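Local coordinates for protein VP5 (Halorubrum pleomorphic virus 2, PDB 6QGI) that is an envelope protein of a pleomorphic archaeal virus and probably mediates fusion of the viral membrane with that of the host cell, at residues 23-28 with 117-122; 49-54 with 220-225; 301-306 with 316-321. One frame throughout, in Å; residues are numbered along the deposited sequence.

How the contacts relate
Contacts 1 and 2 are neighbours within the N-terminal envelope-protein family region, their centres 12 Å apart, and along the chain their segments alternate. R51 of contact 2 joins them: its NH1 reaches V26 O of contact 1 (2.8 Å) in a hydrogen bond, and its NH2 makes a weaker one with G27 O. S120 CB and L223 CD2 are crowded together at 3.0 Å. Contact 3 is formed later in the chain, in the β-rich part, with its centre 31 Å from that of contact 1 and 28 Å from that of contact 2. Its nearest atoms are about 16 Å from either. The glycosylated N396 belongs to none of the three.

Contact 1 (23-28 with 117-122); sequences FEIVGS and WNESVA
Residues 23-28 run as an extended, irregular strip past one flank of the helix 117-122, closest at S28 and E119, whose CA atoms are 5.9 Å apart. The helical segment lies in the C-terminal half of the long helix 91-133, while the strip belongs to the loop that leads into helix 37-60. E119 carries most of the contact. Its chi1 of -148° lies off a staggered position and its chain is bent at chi2 (56°), so the carboxylate folds towards the loop backbone. There OE2 accepts the amide N-H of S28 at 2.9 Å, a moderately bent bond (151° at the hydrogen) on the anti lone pair of the oxygen, the one turned away from OE1. S28 CB also rests on OE2, at 3.4 Å. On the way to its polar end the glutamate meets the loop with its methylenes: CG lies 3.4 Å from V26 O, and CB takes CG2 of I25 at 3.9 Å, the two side chains crossing obliquely. I25 goes on to touch K115 and T116, one turn earlier on the helix. The contact thus ties a surface loop lengthwise to a long α-helix, the carboxylate accepting a backbone N-H of a segment that is neither helix nor strand. Around the same helix, W117 and N118 face other parts of the fold: both hydrogen-bond to the backbone of G180 in strand 176-186, and the indole of W117 stacks edge-to-face with W228. At the far end of the strip S28 has its OG anti to its own backbone N. From there the hydroxyl meets a water at 3.0 Å, which in turn donates weakly to A122 O; that carbonyl also has a weak bond from S126 OG, one turn on.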
ATOM      1  N   PHE A  23      -3.590  10.861  -7.815  1.00 35.58           N
ATOM      2  CA  PHE A  23      -3.126  10.711  -6.437  1.00 36.01           C
ATOM      3  C   PHE A  23      -1.917  11.591  -6.143  1.00 42.13           C
ATOM      4  O   PHE A  23      -1.118  11.865  -7.042  1.00 42.66           O
ATOM      5  CB  PHE A  23      -2.779   9.233  -6.180  1.00 37.00           C
ATOM      6  CG  PHE A  23      -3.057   8.680  -4.798  1.00 38.31           C
ATOM      7  CD1 PHE A  23      -4.281   8.904  -4.172  1.00 41.37           C
ATOM      8  CD2 PHE A  23      -2.130   7.861  -4.159  1.00 40.04           C
ATOM      9  CE1 PHE A  23      -4.540   8.380  -2.902  1.00 42.26           C
ATOM     10  CE2 PHE A  23      -2.396   7.327  -2.893  1.00 42.57           C
ATOM     11  CZ  PHE A  23      -3.602   7.585  -2.276  1.00 41.01           C
ATOM     12  N   GLU A  24      -1.780  12.030  -4.880  1.00 39.13           N
ATOM     13  CA  GLU A  24      -0.652  12.854  -4.458  1.00 39.57           C
ATOM     14  C   GLU A  24       0.530  11.953  -4.152  1.00 42.16           C
ATOM     15  O   GLU A  24       0.477  11.154  -3.212  1.00 41.89           O
ATOM     16  CB  GLU A  24      -1.015  13.733  -3.252  1.00 41.79           C
ATOM     17  CG  GLU A  24      -1.974  14.861  -3.606  1.00 57.09           C
ATOM     18  CD  GLU A  24      -2.430  15.751  -2.464  1.00 85.39           C
ATOM     19  OE1 GLU A  24      -2.118  15.445  -1.290  1.00 77.16           O
ATOM     20  OE2 GLU A  24      -3.100  16.768  -2.753  1.00 85.83           O
ATOM     21  N   ILE A  25       1.578  12.046  -4.980  1.00 37.22           N
ATOM     22  CA  ILE A  25       2.784  11.233  -4.831  1.00 35.59           C
ATOM     23  C   ILE A  25       3.722  11.903  -3.812  1.00 36.59           C
ATOM     24  O   ILE A  25       3.839  13.131  -3.778  1.00 36.86           O
ATOM     25  CB  ILE A  25       3.454  10.958  -6.219  1.00 38.85           C
ATOM     26  CG1 ILE A  25       2.617   9.910  -6.998  1.00 38.84           C
ATOM     27  CG2 ILE A  25       4.916  10.481  -6.089  1.00 39.73           C
ATOM     28  CD1 ILE A  25       2.775   9.899  -8.415  1.00 44.43           C
ATOM     29  N   VAL A  26       4.361  11.073  -2.964  1.00 30.43           N
ATOM     30  CA  VAL A  26       5.320  11.488  -1.939  1.00 29.02           C
ATOM     31  C   VAL A  26       6.577  12.000  -2.659  1.00 31.62           C
ATOM     32  O   VAL A  26       7.282  11.221  -3.310  1.00 30.99           O
ATOM     33  CB  VAL A  26       5.623  10.334  -0.939  1.00 31.69           C
ATOM     34  CG1 VAL A  26       6.712  10.720   0.054  1.00 31.55           C
ATOM     35  CG2 VAL A  26       4.357   9.889  -0.206  1.00 31.08           C
ATOM     36  N   GLY A  27       6.811  13.310  -2.553  1.00 27.20           N
ATOM     37  CA  GLY A  27       7.935  14.001  -3.175  1.00 26.63           C
ATOM     38  C   GLY A  27       9.290  13.497  -2.731  1.00 29.80           C
ATOM     39  O   GLY A  27       9.431  12.964  -1.624  1.00 29.45           O
ATOM     40  N   SER A  28      10.292  13.655  -3.621  1.00 25.81           N
ATOM     41  CA  SER A  28      11.686  13.263  -3.405  1.00 25.35           C
ATOM     42  C   SER A  28      12.234  13.923  -2.128  1.00 29.37           C
ATOM     43  O   SER A  28      12.022  15.115  -1.910  1.00 28.80           O
ATOM     44  CB  SER A  28      12.525  13.637  -4.624  1.00 28.73           C
ATOM     45  OG  SER A  28      13.921  13.687  -4.387  1.00 36.55           O
ATOM     46  N   TRP A 117       7.261   5.846  -9.833  1.00 14.87           N
ATOM     47  CA  TRP A 117       8.562   5.336 -10.280  1.00 14.60           C
ATOM     48  C   TRP A 117       9.494   6.513 -10.589  1.00 20.97           C
ATOM     49  O   TRP A 117      10.665   6.469 -10.213  1.00 21.83           O
ATOM     50  CB  TRP A 117       8.418   4.405 -11.513  1.00 12.97           C
ATOM     51  CG  TRP A 117       9.728   3.919 -12.084  1.00 13.96           C
ATOM     52  CD1 TRP A 117      10.439   4.490 -13.098  1.00 17.60           C
ATOM     53  CD2 TRP A 117      10.473   2.757 -11.681  1.00 13.25           C
ATOM     54  NE1 TRP A 117      11.581   3.762 -13.347  1.00 17.15           N
ATOM     55  CE2 TRP A 117      11.630   2.698 -12.488  1.00 17.59           C
ATOM     56  CE3 TRP A 117      10.281   1.765 -10.706  1.00 13.40           C
ATOM     57  CZ2 TRP A 117      12.587   1.682 -12.355  1.00 16.75           C
ATOM     58  CZ3 TRP A 117      11.229   0.758 -10.579  1.00 14.79           C
ATOM     59  CH2 TRP A 117      12.362   0.719 -11.403  1.00 15.79           C
ATOM     60  N   ASN A 118       8.975   7.556 -11.273  1.00 18.41           N
ATOM     61  CA  ASN A 118       9.722   8.762 -11.645  1.00 18.73           C
ATOM     62  C   ASN A 118      10.254   9.498 -10.415  1.00 22.58           C
ATOM     63  O   ASN A 118      11.435   9.852 -10.400  1.00 23.63           O
ATOM     64  CB  ASN A 118       8.869   9.688 -12.505  1.00 17.71           C
ATOM     65  CG  ASN A 118       8.681   9.178 -13.907  1.00 32.88           C
ATOM     66  OD1 ASN A 118       9.266   8.169 -14.308  1.00 26.72           O
ATOM     67  ND2 ASN A 118       7.841   9.852 -14.679  1.00 23.59           N
ATOM     68  N   GLU A 119       9.423   9.650  -9.361  1.00 17.72           N
ATOM     69  CA  GLU A 119       9.828  10.295  -8.107  1.00 17.35           C
ATOM     70  C   GLU A 119      10.922   9.502  -7.403  1.00 20.97           C
ATOM     71  O   GLU A 119      11.784  10.102  -6.761  1.00 21.79           O
ATOM     72  CB  GLU A 119       8.632  10.499  -7.161  1.00 18.07           C
ATOM     73  CG  GLU A 119       8.758  11.744  -6.292  1.00 26.69           C
ATOM     74  CD  GLU A 119       8.960  13.069  -7.010  1.00 41.61           C
ATOM     75  OE1 GLU A 119       8.389  13.253  -8.108  1.00 29.19           O
ATOM     76  OE2 GLU A 119       9.690  13.929  -6.468  1.00 41.14           O
ATOM     77  N   SER A 120      10.909   8.169  -7.549  1.00 16.21           N
ATOM     78  CA  SER A 120      11.920   7.287  -6.968  1.00 15.79           C
ATOM     79  C   SER A 120      13.269   7.441  -7.695  1.00 18.89           C
ATOM     80  O   SER A 120      14.300   7.531  -7.032  1.00 17.95           O
ATOM     81  CB  SER A 120      11.459   5.834  -7.022  1.00 19.42           C
ATOM     82  OG  SER A 120      10.121   5.629  -6.604  1.00 28.24           O
ATOM     83  N   VAL A 121      13.253   7.485  -9.053  1.00 16.16           N
ATOM     84  CA  VAL A 121      14.447   7.635  -9.902  1.00 17.21           C
ATOM     85  C   VAL A 121      15.033   9.050  -9.705  1.00 22.25           C
ATOM     86  O   VAL A 121      16.252   9.182  -9.575  1.00 22.19           O
ATOM     87  CB  VAL A 121      14.168   7.314 -11.403  1.00 21.53           C
ATOM     88  CG1 VAL A 121      15.412   7.527 -12.267  1.00 22.26           C
ATOM     89  CG2 VAL A 121      13.652   5.892 -11.576  1.00 20.88           C
ATOM     90  N   ALA A 122      14.163  10.092  -9.657  1.00 19.39           N
ATOM     91  CA  ALA A 122      14.559  11.490  -9.433  1.00 20.14           C
ATOM     92  C   ALA A 122      15.279  11.648  -8.085  1.00 25.14           C
ATOM     93  O   ALA A 122      16.324  12.305  -8.012  1.00 25.28           O
ATOM     94  CB  ALA A 122      13.339  12.396  -9.485  1.00 20.69           C
TER
HETATM   95  O   HOH W   1      14.983  14.667  -7.030  1.00 22.96           O

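Contact 2 (49-54 with 220-225); sequences KTRKST and LVYLNA
The helical residues 49-54, within helix 37-60, pack against the end of strand 218-221 and the turn after it, K52 and Y222 being closest with CA atoms 5.4 Å apart. At the first end L220 puts its CD2 against K49 CB (3.6 Å), the two side chains crossing at about a right angle; its CG sits in the crowded position between backbone N and carbonyl carbon. The phenol ring of Y222 presents an edge to R51, whose CG lies in the ring plane, 3.7 Å from CE2. L223 CG covers one face of that ring, near its rim. K52 slides past Y222 in the opposite direction, CB to CB 3.7 Å, and its CE comes to 3.4 Å from V221 O. R51, bent at chi2 and chi3, turns its guanidinium away from the strand, where NE forms a salt bridge with E123 of helix 91-133. Charged residues therefore meet strand and turn through their aliphatic stems: the packing involves no hydrogen bond between the segments, and the charged end of R51 is met beyond it by E123 and by the carbonyls of V26 and, weakly, G27.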
ATOM      1  N   LYS A  49      14.642   3.347   2.397  1.00 20.82           N
ATOM      2  CA  LYS A  49      13.732   2.538   3.218  1.00 20.03           C
ATOM      3  C   LYS A  49      12.335   3.122   3.176  1.00 24.50           C
ATOM      4  O   LYS A  49      11.367   2.370   3.076  1.00 24.96           O
ATOM      5  CB  LYS A  49      14.238   2.454   4.673  1.00 22.11           C
ATOM      6  CG  LYS A  49      13.524   1.423   5.534  1.00 29.93           C
ATOM      7  CD  LYS A  49      13.968   1.522   6.981  1.00 36.39           C
ATOM      8  CE  LYS A  49      13.557   0.306   7.768  1.00 45.95           C
ATOM      9  NZ  LYS A  49      14.687  -0.234   8.568  1.00 53.48           N
ATOM     10  N   THR A  50      12.232   4.463   3.257  1.00 21.30           N
ATOM     11  CA  THR A  50      10.965   5.188   3.216  1.00 20.92           C
ATOM     12  C   THR A  50      10.397   5.121   1.804  1.00 25.26           C
ATOM     13  O   THR A  50       9.193   4.922   1.659  1.00 25.85           O
ATOM     14  CB  THR A  50      11.150   6.623   3.718  1.00 26.53           C
ATOM     15  OG1 THR A  50      11.830   6.577   4.972  1.00 23.23           O
ATOM     16  CG2 THR A  50       9.827   7.359   3.889  1.00 25.21           C
ATOM     17  N   ARG A  51      11.254   5.250   0.768  1.00 21.81           N
ATOM     18  CA  ARG A  51      10.815   5.161  -0.626  1.00 21.52           C
ATOM     19  C   ARG A  51      10.264   3.773  -0.923  1.00 25.88           C
ATOM     20  O   ARG A  51       9.205   3.679  -1.537  1.00 26.24           O
ATOM     21  CB  ARG A  51      11.947   5.518  -1.611  1.00 21.25           C
ATOM     22  CG  ARG A  51      11.514   5.598  -3.094  1.00 25.13           C
ATOM     23  CD  ARG A  51      10.356   6.555  -3.364  1.00 18.52           C
ATOM     24  NE  ARG A  51      10.711   7.940  -3.058  1.00 20.41           N
ATOM     25  CZ  ARG A  51       9.858   8.958  -3.068  1.00 30.67           C
ATOM     26  NH1 ARG A  51       8.583   8.760  -3.371  1.00 14.19           N
ATOM     27  NH2 ARG A  51      10.274  10.180  -2.766  1.00 22.43           N
ATOM     28  N   LYS A  52      10.961   2.707  -0.468  1.00 22.48           N
ATOM     29  CA  LYS A  52      10.552   1.310  -0.646  1.00 22.19           C
ATOM     30  C   LYS A  52       9.212   1.057   0.038  1.00 25.77           C
ATOM     31  O   LYS A  52       8.374   0.354  -0.517  1.00 25.16           O
ATOM     32  CB  LYS A  52      11.619   0.358  -0.082  1.00 24.93           C
ATOM     33  CG  LYS A  52      11.406  -1.103  -0.456  1.00 36.12           C
ATOM     34  CD  LYS A  52      11.831  -2.016   0.678  1.00 44.85           C
ATOM     35  CE  LYS A  52      11.695  -3.476   0.331  1.00 53.47           C
ATOM     36  NZ  LYS A  52      10.274  -3.919   0.246  1.00 64.21           N
ATOM     37  N   SER A  53       9.015   1.644   1.230  1.00 23.03           N
ATOM     38  CA  SER A  53       7.790   1.517   2.006  1.00 23.01           C
ATOM     39  C   SER A  53       6.621   2.231   1.324  1.00 27.91           C
ATOM     40  O   SER A  53       5.575   1.614   1.195  1.00 28.59           O
ATOM     41  CB  SER A  53       7.983   2.043   3.424  1.00 26.20           C
ATOM     42  OG  SER A  53       6.910   1.605   4.241  1.00 33.94           O
ATOM     43  N   THR A  54       6.796   3.493   0.857  1.00 24.60           N
ATOM     44  CA  THR A  54       5.733   4.256   0.181  1.00 24.60           C
ATOM     45  C   THR A  54       5.414   3.666  -1.208  1.00 27.72           C
ATOM     46  O   THR A  54       4.261   3.742  -1.635  1.00 27.99           O
ATOM     47  CB  THR A  54       6.056   5.761   0.081  1.00 37.17           C
ATOM     48  OG1 THR A  54       7.231   5.967  -0.701  1.00 40.78           O
ATOM     49  CG2 THR A  54       6.189   6.436   1.445  1.00 35.77           C
ATOM     50  N   LEU A 220      18.991  -3.101   1.949  1.00 21.30           N
ATOM     51  CA  LEU A 220      17.667  -3.256   1.361  1.00 20.47           C
ATOM     52  C   LEU A 220      17.686  -3.041  -0.144  1.00 24.31           C
ATOM     53  O   LEU A 220      18.474  -2.245  -0.654  1.00 24.24           O
ATOM     54  CB  LEU A 220      16.613  -2.335   2.022  1.00 19.99           C
ATOM     55  CG  LEU A 220      16.802  -0.819   1.933  1.00 24.55           C
ATOM     56  CD1 LEU A 220      16.212  -0.257   0.647  1.00 24.44           C
ATOM     57  CD2 LEU A 220      16.137  -0.154   3.080  1.00 27.14           C
ATOM     58  N   VAL A 221      16.783  -3.739  -0.842  1.00 20.53           N
ATOM     59  CA  VAL A 221      16.583  -3.612  -2.282  1.00 19.93           C
ATOM     60  C   VAL A 221      15.303  -2.816  -2.491  1.00 23.04           C
ATOM     61  O   VAL A 221      14.305  -3.036  -1.800  1.00 22.11           O
ATOM     62  CB  VAL A 221      16.555  -4.971  -3.029  1.00 23.04           C
ATOM     63  CG1 VAL A 221      16.591  -4.774  -4.542  1.00 22.84           C
ATOM     64  CG2 VAL A 221      17.713  -5.846  -2.595  1.00 23.29           C
ATOM     65  N   TYR A 222      15.353  -1.869  -3.421  1.00 19.72           N
ATOM     66  CA  TYR A 222      14.234  -1.012  -3.799  1.00 19.06           C
ATOM     67  C   TYR A 222      14.463  -0.611  -5.253  1.00 24.17           C
ATOM     68  O   TYR A 222      15.549  -0.869  -5.772  1.00 24.45           O
ATOM     69  CB  TYR A 222      14.106   0.187  -2.829  1.00 19.56           C
ATOM     70  CG  TYR A 222      14.810   1.466  -3.227  1.00 21.66           C
ATOM     71  CD1 TYR A 222      16.196   1.522  -3.333  1.00 24.01           C
ATOM     72  CD2 TYR A 222      14.096   2.651  -3.397  1.00 22.51           C
ATOM     73  CE1 TYR A 222      16.850   2.706  -3.669  1.00 25.71           C
ATOM     74  CE2 TYR A 222      14.741   3.845  -3.701  1.00 23.74           C
ATOM     75  CZ  TYR A 222      16.117   3.866  -3.850  1.00 31.50           C
ATOM     76  OH  TYR A 222      16.750   5.037  -4.189  1.00 33.20           O
ATOM     77  N   LEU A 223      13.456  -0.025  -5.919  1.00 21.42           N
ATOM     78  CA  LEU A 223      13.526   0.351  -7.338  1.00 22.04           C
ATOM     79  C   LEU A 223      13.868  -0.884  -8.207  1.00 27.38           C
ATOM     80  O   LEU A 223      14.614  -0.776  -9.188  1.00 27.59           O
ATOM     81  CB  LEU A 223      14.531   1.504  -7.577  1.00 22.38           C
ATOM     82  CG  LEU A 223      14.127   2.864  -7.044  1.00 26.65           C
ATOM     83  CD1 LEU A 223      15.229   3.873  -7.233  1.00 27.64           C
ATOM     84  CD2 LEU A 223      12.917   3.357  -7.733  1.00 28.21           C
ATOM     85  N   ASN A 224      13.334  -2.059  -7.807  1.00 24.03           N
ATOM     86  CA  ASN A 224      13.531  -3.332  -8.491  1.00 24.21           C
ATOM     87  C   ASN A 224      12.486  -3.447  -9.589  1.00 28.02           C
ATOM     88  O   ASN A 224      11.321  -3.712  -9.296  1.00 28.29           O
ATOM     89  CB  ASN A 224      13.456  -4.502  -7.487  1.00 24.66           C
ATOM     90  CG  ASN A 224      13.775  -5.885  -8.037  1.00 42.91           C
ATOM     91  OD1 ASN A 224      14.126  -6.078  -9.206  1.00 30.87           O
ATOM     92  ND2 ASN A 224      13.661  -6.892  -7.185  1.00 37.20           N
ATOM     93  N   ALA A 225      12.900  -3.231 -10.856  1.00 24.89           N
ATOM     94  CA  ALA A 225      12.028  -3.276 -12.043  1.00 25.32           C
ATOM     95  C   ALA A 225      11.294  -4.628 -12.201  1.00 28.67           C
ATOM     96  O   ALA A 225      10.217  -4.661 -12.801  1.00 28.69           O
ATOM     97  CB  ALA A 225      12.832  -2.965 -13.291  1.00 27.11           C
TER

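Contact 3 (301-306 with 316-321); sequences REATIT and GTFALT
The β-hairpin formed by strands 301-307 and 312-320 opens out here, the short strand axes making 103° with each other instead of running antiparallel. The last bridge before they part is A303 with G316, an antiparallel hydrogen-bonded pair with CA atoms 5.3 Å apart. Both of its bonds are short and nearly straight: A303 N to G316 O (2.8 Å, 166° at the hydrogen) and G316 N to A303 O (2.8 Å, 164°). Each donor lies above the plane of the carbonyl it meets. Two residues on, a water bridges the strands, donating to R301 O and accepting the N-H of F318 at 2.8 Å, and so stands in for one bond of what would be the next hydrogen-bonded pair. Strand 443-450 runs along the other edge of 301-307, which makes this an inner strand of the β-rich part of the protein. In the angle between the diverging strands F318, its CG anti to the carbonyl carbon, sends its ring back towards the first strand. CE2 meets A303 CB at 3.6 Å, and CZ meets CG2 of I305 tip to tip, also at 3.6 Å. Both approach the ring obliquely, while F345 of strand 343-355 packs edge-to-face with it. T317 turns CG2 towards R301 O, 3.8 Å away, and its hydroxyl bonds to Y493 OH in helix 476-496.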
ATOM      1  N   ARG A 301     -18.584  -8.178  10.132  1.00 38.42           N
ATOM      2  CA  ARG A 301     -17.992  -9.000  11.187  1.00 38.36           C
ATOM      3  C   ARG A 301     -16.655  -8.443  11.666  1.00 40.82           C
ATOM      4  O   ARG A 301     -15.649  -8.516  10.953  1.00 39.26           O
ATOM      5  CB  ARG A 301     -17.854 -10.467  10.758  1.00 37.74           C
ATOM      6  CG  ARG A 301     -19.117 -11.277  11.018  1.00 47.15           C
ATOM      7  CD  ARG A 301     -19.404 -12.260   9.900  1.00 55.58           C
ATOM      8  NE  ARG A 301     -19.859 -11.570   8.691  1.00 62.01           N
ATOM      9  CZ  ARG A 301     -21.002 -11.825   8.066  1.00 79.19           C
ATOM     10  NH1 ARG A 301     -21.336 -11.134   6.981  1.00 68.74           N
ATOM     11  NH2 ARG A 301     -21.816 -12.774   8.507  1.00 68.36           N
ATOM     12  N   GLU A 302     -16.663  -7.877  12.885  1.00 37.69           N
ATOM     13  CA  GLU A 302     -15.484  -7.326  13.541  1.00 36.51           C
ATOM     14  C   GLU A 302     -14.694  -8.475  14.141  1.00 40.47           C
ATOM     15  O   GLU A 302     -15.244  -9.302  14.876  1.00 40.38           O
ATOM     16  CB  GLU A 302     -15.863  -6.287  14.611  1.00 38.73           C
ATOM     17  CG  GLU A 302     -14.699  -5.401  15.030  1.00 48.49           C
ATOM     18  CD  GLU A 302     -14.899  -4.635  16.323  1.00 70.82           C
ATOM     19  OE1 GLU A 302     -15.653  -3.636  16.316  1.00 64.40           O
ATOM     20  OE2 GLU A 302     -14.290  -5.029  17.344  1.00 65.87           O
ATOM     21  N   ALA A 303     -13.408  -8.539  13.795  1.00 36.37           N
ATOM     22  CA  ALA A 303     -12.520  -9.588  14.260  1.00 36.10           C
ATOM     23  C   ALA A 303     -11.350  -9.024  15.026  1.00 39.10           C
ATOM     24  O   ALA A 303     -10.731  -8.055  14.579  1.00 37.95           O
ATOM     25  CB  ALA A 303     -12.013 -10.390  13.078  1.00 35.86           C
ATOM     26  N   THR A 304     -11.048  -9.627  16.184  1.00 36.04           N
ATOM     27  CA  THR A 304      -9.890  -9.264  16.997  1.00 35.57           C
ATOM     28  C   THR A 304      -8.796 -10.263  16.607  1.00 38.01           C
ATOM     29  O   THR A 304      -9.019 -11.476  16.677  1.00 37.77           O
ATOM     30  CB  THR A 304     -10.227  -9.231  18.502  1.00 47.52           C
ATOM     31  OG1 THR A 304     -10.688 -10.517  18.920  1.00 51.14           O
ATOM     32  CG2 THR A 304     -11.262  -8.168  18.854  1.00 46.42           C
ATOM     33  N   ILE A 305      -7.660  -9.758  16.103  1.00 33.21           N
ATOM     34  CA  ILE A 305      -6.553 -10.601  15.639  1.00 32.04           C
ATOM     35  C   ILE A 305      -5.323 -10.450  16.535  1.00 35.43           C
ATOM     36  O   ILE A 305      -5.151  -9.421  17.187  1.00 34.96           O
ATOM     37  CB  ILE A 305      -6.183 -10.334  14.146  1.00 33.60           C
ATOM     38  CG1 ILE A 305      -5.801  -8.848  13.888  1.00 33.10           C
ATOM     39  CG2 ILE A 305      -7.292 -10.812  13.214  1.00 34.29           C
ATOM     40  CD1 ILE A 305      -4.968  -8.576  12.635  1.00 36.54           C
ATOM     41  N   THR A 306      -4.472 -11.482  16.555  1.00 31.81           N
ATOM     42  CA  THR A 306      -3.204 -11.470  17.269  1.00 31.75           C
ATOM     43  C   THR A 306      -2.131 -11.768  16.244  1.00 35.65           C
ATOM     44  O   THR A 306      -2.145 -12.847  15.651  1.00 35.46           O
ATOM     45  CB  THR A 306      -3.192 -12.457  18.463  1.00 39.58           C
ATOM     46  OG1 THR A 306      -4.107 -12.000  19.452  1.00 41.38           O
ATOM     47  CG2 THR A 306      -1.807 -12.599  19.103  1.00 35.77           C
ATOM     48  N   GLY A 316     -10.738  -5.272  14.129  1.00 33.46           N
ATOM     49  CA  GLY A 316     -11.084  -4.693  12.836  1.00 32.26           C
ATOM     50  C   GLY A 316     -11.771  -5.610  11.847  1.00 36.06           C
ATOM     51  O   GLY A 316     -12.017  -6.786  12.129  1.00 36.55           O
ATOM     52  N   THR A 317     -12.089  -5.056  10.673  1.00 31.84           N
ATOM     53  CA  THR A 317     -12.777  -5.763   9.592  1.00 31.43           C
ATOM     54  C   THR A 317     -11.796  -6.175   8.494  1.00 33.11           C
ATOM     55  O   THR A 317     -10.793  -5.493   8.252  1.00 31.18           O
ATOM     56  CB  THR A 317     -13.916  -4.908   9.021  1.00 40.82           C
ATOM     57  OG1 THR A 317     -13.435  -3.586   8.772  1.00 42.07           O
ATOM     58  CG2 THR A 317     -15.134  -4.861   9.942  1.00 40.77           C
ATOM     59  N   PHE A 318     -12.111  -7.300   7.827  1.00 29.40           N
ATOM     60  CA  PHE A 318     -11.313  -7.892   6.762  1.00 28.00           C
ATOM     61  C   PHE A 318     -11.804  -7.555   5.362  1.00 30.76           C
ATOM     62  O   PHE A 318     -13.003  -7.382   5.110  1.00 30.02           O
ATOM     63  CB  PHE A 318     -11.286  -9.419   6.887  1.00 30.17           C
ATOM     64  CG  PHE A 318     -10.395  -9.989   7.957  1.00 31.73           C
ATOM     65  CD1 PHE A 318      -9.018 -10.048   7.780  1.00 33.97           C
ATOM     66  CD2 PHE A 318     -10.936 -10.545   9.109  1.00 34.58           C
ATOM     67  CE1 PHE A 318      -8.196 -10.615   8.756  1.00 35.01           C
ATOM     68  CE2 PHE A 318     -10.115 -11.114  10.081  1.00 37.55           C
ATOM     69  CZ  PHE A 318      -8.752 -11.144   9.898  1.00 34.94           C
ATOM     70  N   ALA A 319     -10.835  -7.516   4.448  1.00 26.48           N
ATOM     71  CA  ALA A 319     -10.995  -7.334   3.018  1.00 26.04           C
ATOM     72  C   ALA A 319     -10.071  -8.325   2.341  1.00 30.66           C
ATOM     73  O   ALA A 319      -8.913  -8.465   2.754  1.00 30.46           O
ATOM     74  CB  ALA A 319     -10.663  -5.904   2.618  1.00 26.11           C
ATOM     75  N   LEU A 320     -10.597  -9.081   1.379  1.00 27.22           N
ATOM     76  CA  LEU A 320      -9.802 -10.066   0.659  1.00 26.82           C
ATOM     77  C   LEU A 320      -9.858  -9.779  -0.817  1.00 29.93           C
ATOM     78  O   LEU A 320     -10.955  -9.580  -1.339  1.00 29.97           O
ATOM     79  CB  LEU A 320     -10.324 -11.492   0.928  1.00 27.88           C
ATOM     80  CG  LEU A 320     -10.166 -12.110   2.326  1.00 33.41           C
ATOM     81  CD1 LEU A 320     -10.575 -13.550   2.294  1.00 34.48           C
ATOM     82  CD2 LEU A 320      -8.735 -12.115   2.790  1.00 34.14           C
ATOM     83  N   THR A 321      -8.691  -9.757  -1.495  1.00 25.02           N
ATOM     84  CA  THR A 321      -8.632  -9.553  -2.949  1.00 24.31           C
ATOM     85  C   THR A 321      -9.207 -10.809  -3.620  1.00 28.94           C
ATOM     86  O   THR A 321      -9.909 -10.719  -4.629  1.00 28.89           O
ATOM     87  CB  THR A 321      -7.206  -9.255  -3.425  1.00 32.89           C
ATOM     88  OG1 THR A 321      -6.394 -10.392  -3.169  1.00 34.81           O
ATOM     89  CG2 THR A 321      -6.606  -8.016  -2.780  1.00 30.88           C
TER
HETATM   90  O   HOH W   2     -14.100  -9.061   8.620  1.00 16.69           O